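Local coordinates for protein putative hemolysin (Streptococcus mutans UA159, PDB 2RK5) that is a putative membrane hemolysin of uncertain function, this fragment being its C-terminal transporter-associated domain, and may bind flavin adenine dinucleotide, at residues A[19-22]-A[23-27]. Sequence-based numbering, arbitrary orientation.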
ATOM      1  N   ASN A  19       3.079   4.778  17.209  1.00 10.60           N
ATOM      2  CA  ASN A  19       3.340   5.275  18.558  1.00 11.48           C
ATOM      3  C   ASN A  19       2.505   6.532  18.865  1.00 10.32           C
ATOM      4  O   ASN A  19       1.934   6.681  19.947  1.00 11.45           O
ATOM      5  CB  ASN A  19       4.832   5.538  18.746  1.00 11.05           C
ATOM      6  CG  ASN A  19       5.633   4.247  18.853  1.00 13.37           C
ATOM      7  OD1 ASN A  19       5.091   3.187  19.185  1.00 15.08           O
ATOM      8  ND2 ASN A  19       6.932   4.333  18.622  1.00 18.11           N
ATOM      9  N   ASP A  20       2.424   7.463  17.916  1.00 10.28           N
ATOM     10  CA  ASP A  20       1.602   8.656  18.121  1.00 11.18           C
ATOM     11  C   ASP A  20       0.107   8.277  18.178  1.00 10.81           C
ATOM     12  O   ASP A  20      -0.647   8.808  18.999  1.00 10.84           O
ATOM     13  CB  ASP A  20       1.878   9.678  17.022  1.00 12.55           C
ATOM     14  CG  ASP A  20       3.231  10.383  17.165  1.00 15.36           C
ATOM     15  OD1 ASP A  20       4.017  10.046  18.093  1.00 18.77           O
ATOM     16  OD2 ASP A  20       3.504  11.291  16.333  1.00 17.87           O
ATOM     17  N   PHE A  21      -0.332   7.376  17.298  1.00  9.66           N
ATOM     18  CA  PHE A  21      -1.704   6.908  17.290  1.00 10.19           C
ATOM     19  C   PHE A  21      -2.068   6.316  18.657  1.00 10.04           C
ATOM     20  O   PHE A  21      -3.097   6.641  19.256  1.00  9.08           O
ATOM     21  CB  PHE A  21      -1.889   5.862  16.181  1.00 10.16           C
ATOM     22  CG  PHE A  21      -3.277   5.369  16.040  1.00  9.87           C
ATOM     23  CD1 PHE A  21      -4.141   5.926  15.110  1.00 10.37           C
ATOM     24  CD2 PHE A  21      -3.747   4.365  16.852  1.00  9.68           C
ATOM     25  CE1 PHE A  21      -5.447   5.466  14.985  1.00 11.38           C
ATOM     26  CE2 PHE A  21      -5.076   3.895  16.758  1.00 11.16           C
ATOM     27  CZ  PHE A  21      -5.936   4.468  15.837  1.00 10.53           C
ATOM     28  N   ASN A  22      -1.207   5.440  19.136  1.00 10.92           N
ATOM     29  CA  ASN A  22      -1.450   4.744  20.399  1.00 11.29           C
ATOM     30  C   ASN A  22      -1.512   5.713  21.577  1.00 11.16           C
ATOM     31  O   ASN A  22      -2.295   5.510  22.513  1.00 13.11           O
ATOM     32  CB  ASN A  22      -0.384   3.670  20.626  1.00 11.40           C
ATOM     33  CG  ASN A  22      -0.615   2.437  19.796  1.00 10.08           C
ATOM     34  OD1 ASN A  22      -1.758   2.093  19.473  1.00 10.34           O
ATOM     35  ND2 ASN A  22       0.471   1.708  19.505  1.00 10.66           N
ATOM     36  N   GLU A  23      -0.673   6.749  21.551  1.00 12.92           N
ATOM     37  CA  GLU A  23      -0.682   7.767  22.599  1.00 13.77           C
ATOM     38  C   GLU A  23      -2.010   8.548  22.577  1.00 13.87           C
ATOM     39  O   GLU A  23      -2.630   8.770  23.633  1.00 14.75           O
ATOM     40  CB  GLU A  23       0.534   8.703  22.475  1.00 14.23           C
ATOM     41  CG  GLU A  23       0.618   9.767  23.544  1.00 16.36           C
ATOM     42  CD  GLU A  23       1.766  10.750  23.299  1.00 19.48           C
ATOM     43  OE1 GLU A  23       1.799  11.368  22.203  1.00 28.40           O
ATOM     44  OE2 GLU A  23       2.634  10.907  24.195  1.00 28.13           O
ATOM     45  N   TYR A  24      -2.466   8.913  21.378  1.00 13.10           N
ATOM     46  CA  TYR A  24      -3.682   9.693  21.216  1.00 13.12           C
ATOM     47  C   TYR A  24      -4.931   8.916  21.626  1.00 12.32           C
ATOM     48  O   TYR A  24      -5.830   9.429  22.323  1.00 13.03           O
ATOM     49  CB  TYR A  24      -3.801  10.134  19.748  1.00 13.60           C
ATOM     50  CG  TYR A  24      -4.937  11.101  19.483  1.00 13.22           C
ATOM     51  CD1 TYR A  24      -4.738  12.464  19.521  1.00 15.97           C
ATOM     52  CD2 TYR A  24      -6.210  10.632  19.208  1.00 13.59           C
ATOM     53  CE1 TYR A  24      -5.794  13.340  19.287  1.00 15.59           C
ATOM     54  CE2 TYR A  24      -7.273  11.498  18.993  1.00 16.62           C
ATOM     55  CZ  TYR A  24      -7.058  12.840  19.024  1.00 15.47           C
ATOM     56  OH  TYR A  24      -8.135  13.684  18.813  1.00 18.46           O
ATOM     57  N   PHE A  25      -4.996   7.671  21.172  1.00 11.40           N
ATOM     58  CA  PHE A  25      -6.177   6.828  21.368  1.00 11.32           C
ATOM     59  C   PHE A  25      -6.110   5.908  22.564  1.00 11.39           C
ATOM     60  O   PHE A  25      -7.089   5.231  22.863  1.00 11.21           O
ATOM     61  CB  PHE A  25      -6.487   6.029  20.078  1.00 11.64           C
ATOM     62  CG  PHE A  25      -6.963   6.886  18.946  1.00 11.81           C
ATOM     63  CD1 PHE A  25      -8.267   7.353  18.933  1.00 11.48           C
ATOM     64  CD2 PHE A  25      -6.120   7.257  17.920  1.00 12.63           C
ATOM     65  CE1 PHE A  25      -8.712   8.146  17.902  1.00 12.05           C
ATOM     66  CE2 PHE A  25      -6.565   8.078  16.919  1.00 12.25           C
ATOM     67  CZ  PHE A  25      -7.855   8.514  16.908  1.00 12.22           C
ATOM     68  N   GLU A  26      -4.986   5.926  23.278  1.00 11.29           N
ATOM     69  CA  GLU A  26      -4.803   5.094  24.489  1.00 12.14           C
ATOM     70  C   GLU A  26      -4.905   3.616  24.147  1.00 11.82           C
ATOM     71  O   GLU A  26      -5.537   2.811  24.854  1.00 11.58           O
ATOM     72  CB  GLU A  26      -5.756   5.507  25.635  1.00 11.88           C
ATOM     73  CG  GLU A  26      -5.633   7.000  25.932  1.00 13.65           C
ATOM     74  CD  GLU A  26      -6.325   7.475  27.223  1.00 15.96           C
ATOM     75  OE1 GLU A  26      -7.027   6.698  27.892  1.00 20.10           O
ATOM     76  OE2 GLU A  26      -6.136   8.667  27.566  1.00 24.81           O
ATOM     77  N   THR A  27      -4.255   3.251  23.041  1.00 10.15           N
ATOM     78  CA  THR A  27      -4.267   1.883  22.568  1.00 11.10           C
ATOM     79  C   THR A  27      -2.823   1.350  22.499  1.00 10.30           C
ATOM     80  O   THR A  27      -1.860   2.055  22.881  1.00 11.54           O
ATOM     81  CB  THR A  27      -4.944   1.818  21.171  1.00 10.19           C
ATOM     82  OG1 THR A  27      -4.347   2.792  20.311  1.00 12.03           O
ATOM     83  CG2 THR A  27      -6.426   2.137  21.292  1.00 11.83           C
TER
HETATM   84  O   HOH W   1      -0.277  11.545  19.855  1.00 19.10           O
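Phe21 lies with one ring face beneath the Phe25 ring, one helical turn later, CD2 of Phe25 sitting over the centre of the Phe21 ring about 3.4 Å above its plane. The pair occupies the buried side of the short helix 18-25, which packs on the antiparallel sheet of the CorC/HlyC transporter-associated domain, and shows how an i, i+4 aromatic pair can face a sheet just where a helix ends. The planes meet at 35°, an oblique setting that is neither a parallel stack nor a T-shape, with CE1 of Phe21 3.4 Å from CE2 of Phe25. The rings start out differently: CG of Phe21 is opposite its own N, whereas CG of Phe25 is opposite its carbonyl carbon (chi1 -69°). Leu66 and Ile83 touch Phe21 from the sheet, while Tyr10 meets Phe25 edge-to-face.

Glu26 leaves the helix with positive phi, and the turn closes through the carbonyl of Asn22. Thr27 N donates to Asn22 O at 3.0 Å in the carbonyl plane, the 6→1 bond that also marks Schellman motifs; a strongly bent, weak bond from Glu26 N reaches the same oxygen. The side chains reinforce this closure. With chi1 at 51°, Thr27 OG1 stands between its own N and carbonyl carbon and gives its proton to a lone pair of Asn22 OD1, at 2.8 Å. That oxygen also accepts from Leu29 N, so the amide ties the helix end to the departing loop.

On the exposed side the ordinary i, i+4 bonding gains a solvent link. Asp20 O takes Tyr24 N at 3.0 Å and also a proton from a water 2.9 Å away, which donates its other to Glu23 OE1.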